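Local coordinates for protein dihydroorotase (Agrobacterium tumefaciens, PDB 2OGJ) that is a zinc-dependent amidohydrolase-superfamily esterase that removes the acetyl group from acetyl-(R)-mandelate in vitro and, less efficiently, from acetyl glycolate, at residues A[78-86]-A[113-121]; A[241-252]-A[274-283]. All coordinates share one frame; numbering follows the deposited sequence.

Contact 1. Residues A[78-86]-A[113-121]; sequences VHIWHGGTD and NFHGFREYI. With ZN (zinc ion), chain G.
Trp81 lies with its indole against helix 114-121, and Phe117 covers one face of it. Phe117 CB sits over the five-membered ring, 4.1 Å from its centroid, in a CH-pi contact, while the phenyl edge leans on the same face in a T-shaped pair with planes at 71°. Trp81 CG stands anti to the backbone N (chi1 -161°), which lays the indole along the helix; its CH2 comes 3.5 Å from Gly116 C and meets Tyr120 CD2 edge to edge at 3.8 Å. On the opposite face lies Gly84 CA, from the loop's own return.

The one hydrogen bond between the two segments is Trp81 NE1 to Asn113 OD1, 3.0 Å and fairly straight at 162°. The acceptor is near the indole plane, but the N-H arrives from above the amide plane. Asn113 ND2 turns instead to Gly84 O of the second subunit, so both ends of this amide are engaged.

Apolar packing continues beside the indole: Ile80 CG1 touches Phe117 CZ at 3.9 Å, and Ile121 CG1 comes obliquely to Trp81 CE3 at 4.0 Å.

At the other end of the loop, His79 NE2 binds zinc at 2.2 Å, together with His77, carboxylated Lys175 and Asp291. The contact thus ties the metal-bearing loop that follows strand 77-78 to helix 114-122, with Ile80 and Phe117 reaching Ile129 of strand 128-132 and Ile80 also touching Leu103 of strand 100-106.

Contact 2. Residues A[241-252]-A[274-283]; sequences IMEDEDLFNLAE and VAEAAIARGL
Two peripheral helices of the TIM-barrel amidohydrolase domain, 245-253 and 272-280, pack together here, with the turn before the first helix and the end of the second included. Asp244 N-caps the first, its OD1 accepting from Leu247 N at 3.2 Å. A Schellman motif closes the second: Leu283 N bonds to Ala278 O, and Gly282, at positive phi, is the C-prime residue.

Arg281, just past the helical residues, reaches back to the first helix. Its guanidinium lies over one face of Phe248 in a cation-pi contact, CZ 3.8 Å from the ring centroid and the two planes 31° apart. Phe248 CG is anti to the backbone N (chi1 -175°), which points the ring at the partner helix. Arg281 NH2 also forms a salt bridge to Glu245 OE1 at 2.6 Å; Glu245 bends at chi2 to bring its carboxylate there.

Beside this pair the packing is apolar. The selenium of Met242, a selenomethionine, rests 3.7 Å from Ala277 CB. Ile241 CG1 meets Val274 CG1 at 3.9 Å, and Leu283 CD2 approaches Phe248 CE1 at 4.1 Å.

One cation, on an exposed arginine, is therefore shared by a carboxylate and the ring face of buried Phe248, beside apolar contacts. Glu245 probably offsets the charge of Arg281 and, with Phe248, limits how the guanidinium can turn, so the join combines electrostatic attraction with hydrophobic burial.

How the contacts relate
The two contacts follow one another along the chain, both within the amidohydrolase TIM-barrel part of the protein. Their centres are 35 Å apart, the nearest atoms about 19 Å, and they lie on opposite sides of the chain's centre without touching. The first joins the loop after strand 77-78 to helix 114-122; the second pairs helices 245-253 and 272-280. Contact 1 supplies His79 to one zinc; contact 2 holds no metal ligand, although the side chain of Ile241 is about 9 Å from that of His231, a ligand of the other zinc. Different subunits border them, the second at contact 1 and the third at contact 2, so both also adjoin assembly interfaces.

Contact 1. Residues A[78-86]-A[113-121]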
# COMPACT_ATOMS: atom_id res chain seq x y z
N VAL A 78 -3.78 32.15 0.51
CA VAL A 78 -2.56 32.32 1.31
C VAL A 78 -2.43 31.18 2.31
O VAL A 78 -3.37 30.42 2.53
CB VAL A 78 -2.56 33.64 2.13
CG1 VAL A 78 -2.56 34.85 1.20
CG2 VAL A 78 -3.77 33.68 3.04
N HIS A 79 -1.27 31.08 2.95
CA HIS A 79 -1.08 30.04 3.94
C HIS A 79 -0.56 30.72 5.19
O HIS A 79 0.63 30.99 5.34
CB HIS A 79 -0.11 28.99 3.40
CG HIS A 79 -0.64 28.27 2.21
ND1 HIS A 79 -1.62 27.31 2.30
CD2 HIS A 79 -0.40 28.43 0.88
CE1 HIS A 79 -1.97 26.91 1.09
NE2 HIS A 79 -1.24 27.58 0.21
N ILE A 80 -1.50 30.99 6.09
CA ILE A 80 -1.23 31.68 7.32
C ILE A 80 -1.45 30.86 8.59
O ILE A 80 -1.75 31.41 9.66
CB ILE A 80 -2.07 32.96 7.36
CG1 ILE A 80 -3.52 32.63 7.00
CG2 ILE A 80 -1.50 34.00 6.36
CD1 ILE A 80 -4.40 33.87 6.91
N TRP A 81 -1.28 29.54 8.48
CA TRP A 81 -1.42 28.67 9.64
C TRP A 81 -0.02 28.61 10.25
O TRP A 81 0.57 27.53 10.38
CB TRP A 81 -1.87 27.27 9.20
CG TRP A 81 -2.49 26.40 10.28
CD1 TRP A 81 -3.23 25.26 10.09
CD2 TRP A 81 -2.36 26.55 11.71
NE1 TRP A 81 -3.57 24.70 11.30
CE2 TRP A 81 -3.04 25.47 12.30
CE3 TRP A 81 -1.74 27.50 12.53
CZ2 TRP A 81 -3.12 25.30 13.69
CZ3 TRP A 81 -1.81 27.33 13.92
CH2 TRP A 81 -2.50 26.24 14.48
N HIS A 82 0.51 29.79 10.59
CA HIS A 82 1.84 29.96 11.18
C HIS A 82 1.99 29.13 12.45
O HIS A 82 1.12 29.13 13.32
CB HIS A 82 2.07 31.43 11.49
CG HIS A 82 3.30 31.69 12.29
ND1 HIS A 82 4.55 31.80 11.72
CD2 HIS A 82 3.49 31.78 13.63
CE1 HIS A 82 5.46 31.94 12.68
NE2 HIS A 82 4.84 31.93 13.85
N GLY A 83 3.11 28.44 12.57
CA GLY A 83 3.33 27.59 13.72
C GLY A 83 2.61 26.25 13.62
O GLY A 83 3.22 25.22 13.87
N GLY A 84 1.32 26.27 13.26
CA GLY A 84 0.56 25.03 13.13
C GLY A 84 1.06 24.13 12.02
O GLY A 84 1.07 22.90 12.13
N THR A 85 1.49 24.75 10.94
CA THR A 85 2.04 24.02 9.81
C THR A 85 3.45 24.55 9.64
O THR A 85 3.81 25.56 10.25
CB THR A 85 1.29 24.33 8.52
OG1 THR A 85 1.51 25.70 8.17
CG2 THR A 85 -0.22 24.05 8.68
N ASP A 86 4.24 23.90 8.81
CA ASP A 86 5.61 24.31 8.58
C ASP A 86 5.80 25.37 7.49
O ASP A 86 6.66 26.24 7.58
CB ASP A 86 6.43 23.07 8.21
CG ASP A 86 6.06 22.49 6.82
OD1 ASP A 86 4.90 22.58 6.36
OD2 ASP A 86 6.97 21.91 6.18
N ASN A 113 -6.63 20.12 13.11
CA ASN A 113 -6.24 21.28 13.89
C ASN A 113 -6.81 22.62 13.46
O ASN A 113 -6.14 23.63 13.59
CB ASN A 113 -4.70 21.40 14.02
CG ASN A 113 -4.00 21.68 12.69
OD1 ASN A 113 -4.63 21.89 11.65
ND2 ASN A 113 -2.67 21.68 12.73
N PHE A 114 -8.05 22.64 12.99
CA PHE A 114 -8.64 23.91 12.59
C PHE A 114 -8.93 24.78 13.82
O PHE A 114 -8.83 26.01 13.75
CB PHE A 114 -9.94 23.73 11.79
CG PHE A 114 -10.54 25.04 11.33
CD1 PHE A 114 -10.10 25.65 10.16
CD2 PHE A 114 -11.47 25.71 12.13
CE1 PHE A 114 -10.59 26.92 9.77
CE2 PHE A 114 -11.96 26.98 11.77
CZ PHE A 114 -11.52 27.59 10.58
N HIS A 115 -9.31 24.15 14.93
CA HIS A 115 -9.59 24.92 16.14
C HIS A 115 -8.32 25.68 16.52
O HIS A 115 -8.37 26.78 17.06
CB HIS A 115 -10.07 24.00 17.28
CG HIS A 115 -9.03 23.04 17.77
ND1 HIS A 115 -8.57 21.99 17.01
CD2 HIS A 115 -8.32 23.02 18.92
CE1 HIS A 115 -7.61 21.36 17.67
NE2 HIS A 115 -7.44 21.97 18.83
N GLY A 116 -7.16 25.10 16.20
CA GLY A 116 -5.90 25.76 16.48
C GLY A 116 -5.76 26.97 15.59
O GLY A 116 -5.32 28.03 16.03
N PHE A 117 -6.15 26.84 14.33
CA PHE A 117 -6.07 27.94 13.40
C PHE A 117 -6.97 29.07 13.88
O PHE A 117 -6.57 30.23 13.90
CB PHE A 117 -6.52 27.49 12.01
CG PHE A 117 -6.40 28.55 10.95
CD1 PHE A 117 -5.16 28.90 10.43
CD2 PHE A 117 -7.53 29.18 10.45
CE1 PHE A 117 -5.04 29.87 9.44
CE2 PHE A 117 -7.41 30.16 9.44
CZ PHE A 117 -6.17 30.49 8.95
N ARG A 118 -8.19 28.74 14.30
CA ARG A 118 -9.14 29.75 14.76
C ARG A 118 -8.63 30.56 15.95
O ARG A 118 -8.71 31.79 15.96
CB ARG A 118 -10.46 29.07 15.14
CG ARG A 118 -11.60 30.05 15.45
CD ARG A 118 -12.81 29.38 16.08
NE ARG A 118 -12.43 28.70 17.31
CZ ARG A 118 -12.62 27.40 17.51
NH1 ARG A 118 -13.19 26.64 16.57
NH2 ARG A 118 -12.22 26.84 18.65
N GLU A 119 -8.10 29.86 16.94
CA GLU A 119 -7.62 30.50 18.15
C GLU A 119 -6.33 31.28 18.00
O GLU A 119 -6.22 32.37 18.54
CB GLU A 119 -7.44 29.47 19.26
CG GLU A 119 -7.26 30.09 20.63
CD GLU A 119 -6.94 29.08 21.71
OE1 GLU A 119 -7.74 28.13 21.93
OE2 GLU A 119 -5.87 29.24 22.35
N TYR A 120 -5.35 30.73 17.28
CA TYR A 120 -4.06 31.43 17.10
C TYR A 120 -4.01 32.39 15.94
O TYR A 120 -3.33 33.41 16.04
CB TYR A 120 -2.90 30.45 16.93
CG TYR A 120 -2.70 29.50 18.05
CD1 TYR A 120 -2.60 29.95 19.37
CD2 TYR A 120 -2.61 28.13 17.81
CE1 TYR A 120 -2.42 29.07 20.42
CE2 TYR A 120 -2.43 27.23 18.85
CZ TYR A 120 -2.34 27.70 20.16
OH TYR A 120 -2.18 26.82 21.21
N ILE A 121 -4.68 32.08 14.85
CA ILE A 121 -4.62 32.97 13.69
C ILE A 121 -5.83 33.87 13.45
O ILE A 121 -5.68 35.08 13.31
CB ILE A 121 -4.35 32.17 12.39
CG1 ILE A 121 -3.16 31.24 12.61
CG2 ILE A 121 -4.09 33.12 11.24
CD1 ILE A 121 -1.90 31.94 13.10
ZN ZN G . -1.33 26.93 -1.89

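Contact 2. Residues A[241-252]-A[274-283]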
# COMPACT_ATOMS: atom_id res chain seq x y z
N ILE A 241 -2.86 25.41 -19.69
CA ILE A 241 -3.99 25.50 -20.60
C ILE A 241 -3.56 25.95 -21.99
O ILE A 241 -4.39 26.05 -22.90
CB ILE A 241 -5.06 26.50 -20.10
CG1 ILE A 241 -4.49 27.93 -20.11
CG2 ILE A 241 -5.51 26.09 -18.71
CD1 ILE A 241 -5.51 29.03 -19.90
N MSE A 242 -2.27 26.22 -22.18
CA MSE A 242 -1.79 26.68 -23.48
C MSE A 242 -1.13 25.58 -24.31
O MSE A 242 -0.89 25.75 -25.51
CB MSE A 242 -0.85 27.88 -23.29
CG MSE A 242 -1.17 29.10 -24.18
SE MSE A 242 -2.95 29.45 -24.39
CE MSE A 242 -3.44 29.73 -22.72
N GLU A 243 -0.85 24.43 -23.69
CA GLU A 243 -0.23 23.30 -24.39
C GLU A 243 -1.28 22.34 -24.97
O GLU A 243 -0.98 21.48 -25.80
CB GLU A 243 0.67 22.53 -23.42
CG GLU A 243 0.04 22.36 -22.04
CD GLU A 243 0.66 21.24 -21.22
OE1 GLU A 243 1.89 21.04 -21.29
OE2 GLU A 243 -0.11 20.58 -20.48
N ASP A 244 -2.53 22.50 -24.54
CA ASP A 244 -3.63 21.65 -24.99
C ASP A 244 -4.84 22.49 -25.35
O ASP A 244 -5.56 22.96 -24.47
CB ASP A 244 -4.00 20.67 -23.87
CG ASP A 244 -5.00 19.62 -24.32
OD1 ASP A 244 -5.79 19.87 -25.26
OD2 ASP A 244 -5.01 18.52 -23.70
N GLU A 245 -5.08 22.67 -26.65
CA GLU A 245 -6.23 23.45 -27.11
C GLU A 245 -7.55 22.90 -26.59
O GLU A 245 -8.51 23.65 -26.44
CB GLU A 245 -6.26 23.52 -28.64
CG GLU A 245 -5.32 24.55 -29.24
CD GLU A 245 -5.84 25.97 -29.09
OE1 GLU A 245 -5.05 26.91 -29.32
OE2 GLU A 245 -7.03 26.15 -28.76
N ASP A 246 -7.60 21.60 -26.34
CA ASP A 246 -8.82 20.97 -25.83
C ASP A 246 -9.04 21.47 -24.42
O ASP A 246 -10.18 21.80 -24.04
CB ASP A 246 -8.67 19.45 -25.80
CG ASP A 246 -8.63 18.85 -27.19
OD1 ASP A 246 -8.18 17.70 -27.33
OD2 ASP A 246 -9.05 19.55 -28.13
N LEU A 247 -7.95 21.53 -23.65
CA LEU A 247 -8.00 22.01 -22.27
C LEU A 247 -8.40 23.48 -22.27
O LEU A 247 -9.27 23.89 -21.50
CB LEU A 247 -6.63 21.87 -21.60
CG LEU A 247 -6.57 21.84 -20.06
CD1 LEU A 247 -5.42 22.68 -19.61
CD2 LEU A 247 -7.85 22.35 -19.42
N PHE A 248 -7.75 24.26 -23.13
CA PHE A 248 -8.04 25.68 -23.21
C PHE A 248 -9.50 25.90 -23.51
O PHE A 248 -10.15 26.75 -22.89
CB PHE A 248 -7.22 26.39 -24.28
CG PHE A 248 -7.42 27.88 -24.28
CD1 PHE A 248 -6.66 28.71 -23.46
CD2 PHE A 248 -8.43 28.45 -25.06
CE1 PHE A 248 -6.89 30.08 -23.40
CE2 PHE A 248 -8.67 29.81 -25.02
CZ PHE A 248 -7.90 30.63 -24.18
N ASN A 249 -10.04 25.15 -24.46
CA ASN A 249 -11.43 25.28 -24.85
C ASN A 249 -12.34 24.92 -23.69
O ASN A 249 -13.41 25.52 -23.52
CB ASN A 249 -11.70 24.48 -26.11
CG ASN A 249 -10.86 24.97 -27.27
OD1 ASN A 249 -10.68 26.18 -27.45
ND2 ASN A 249 -10.33 24.04 -28.06
N LEU A 250 -11.94 23.95 -22.89
CA LEU A 250 -12.77 23.55 -21.76
C LEU A 250 -12.71 24.61 -20.65
O LEU A 250 -13.73 24.94 -20.07
CB LEU A 250 -12.32 22.18 -21.24
CG LEU A 250 -13.16 21.61 -20.08
CD1 LEU A 250 -14.61 21.58 -20.48
CD2 LEU A 250 -12.67 20.23 -19.71
N ALA A 251 -11.53 25.14 -20.37
CA ALA A 251 -11.37 26.16 -19.33
C ALA A 251 -12.22 27.38 -19.67
O ALA A 251 -12.89 27.96 -18.80
CB ALA A 251 -9.91 26.55 -19.22
N GLU A 252 -12.17 27.78 -20.93
CA GLU A 252 -12.93 28.93 -21.41
C GLU A 252 -14.44 28.67 -21.33
O GLU A 252 -15.22 29.58 -21.06
CB GLU A 252 -12.51 29.23 -22.85
CG GLU A 252 -13.28 30.33 -23.56
CD GLU A 252 -12.80 30.50 -25.00
OE1 GLU A 252 -12.89 29.52 -25.77
OE2 GLU A 252 -12.33 31.60 -25.36
N VAL A 274 1.56 32.02 -20.39
CA VAL A 274 0.23 31.42 -20.35
C VAL A 274 -0.82 32.51 -20.20
O VAL A 274 -1.79 32.56 -20.95
CB VAL A 274 0.06 30.41 -19.19
CG1 VAL A 274 -1.40 30.05 -19.03
CG2 VAL A 274 0.88 29.16 -19.48
N ALA A 275 -0.61 33.40 -19.23
CA ALA A 275 -1.54 34.50 -18.96
C ALA A 275 -1.70 35.46 -20.13
O ALA A 275 -2.80 35.95 -20.39
CB ALA A 275 -1.08 35.27 -17.72
N GLU A 276 -0.61 35.74 -20.83
CA GLU A 276 -0.66 36.66 -21.96
C GLU A 276 -1.59 36.08 -23.00
O GLU A 276 -2.58 36.69 -23.39
CB GLU A 276 0.74 36.84 -22.57
CG GLU A 276 0.96 38.21 -23.18
CD GLU A 276 2.18 38.27 -24.09
OE1 GLU A 276 3.27 37.79 -23.68
OE2 GLU A 276 2.05 38.80 -25.22
N ALA A 277 -1.26 34.87 -23.42
CA ALA A 277 -2.07 34.18 -24.41
C ALA A 277 -3.54 34.08 -23.98
O ALA A 277 -4.45 34.23 -24.79
CB ALA A 277 -1.49 32.81 -24.66
N ALA A 278 -3.77 33.81 -22.70
CA ALA A 278 -5.12 33.68 -22.20
C ALA A 278 -5.89 34.99 -22.34
O ALA A 278 -7.01 35.01 -22.87
CB ALA A 278 -5.09 33.25 -20.75
N ILE A 279 -5.29 36.07 -21.86
CA ILE A 279 -5.94 37.38 -21.91
C ILE A 279 -6.15 37.91 -23.33
O ILE A 279 -7.15 38.57 -23.61
CB ILE A 279 -5.15 38.40 -21.04
CG1 ILE A 279 -5.21 37.95 -19.58
CG2 ILE A 279 -5.75 39.80 -21.16
CD1 ILE A 279 -4.18 38.62 -18.66
N ALA A 280 -5.22 37.60 -24.22
CA ALA A 280 -5.37 38.04 -25.61
C ALA A 280 -6.57 37.35 -26.27
O ALA A 280 -7.15 37.86 -27.23
CB ALA A 280 -4.10 37.75 -26.40
N ARG A 281 -6.93 36.17 -25.76
CA ARG A 281 -8.07 35.42 -26.30
C ARG A 281 -9.33 35.69 -25.49
O ARG A 281 -10.32 34.95 -25.62
CB ARG A 281 -7.79 33.91 -26.29
CG ARG A 281 -6.69 33.44 -27.23
CD ARG A 281 -7.15 32.16 -27.94
NE ARG A 281 -6.25 31.02 -27.77
CZ ARG A 281 -6.65 29.75 -27.86
NH1 ARG A 281 -7.93 29.47 -28.11
NH2 ARG A 281 -5.78 28.76 -27.71
N GLY A 282 -9.29 36.72 -24.65
CA GLY A 282 -10.44 37.08 -23.85
C GLY A 282 -10.62 36.31 -22.55
O GLY A 282 -11.61 36.54 -21.84
N LEU A 283 -9.70 35.31 -22.22
CA LEU A 283 -9.87 34.60 -20.95
C LEU A 283 -9.12 35.28 -19.81
O LEU A 283 -7.89 35.25 -19.73
CB LEU A 283 -9.41 33.14 -21.06
CG LEU A 283 -9.75 32.25 -19.84
CD1 LEU A 283 -11.24 32.33 -19.53
CD2 LEU A 283 -9.32 30.80 -20.12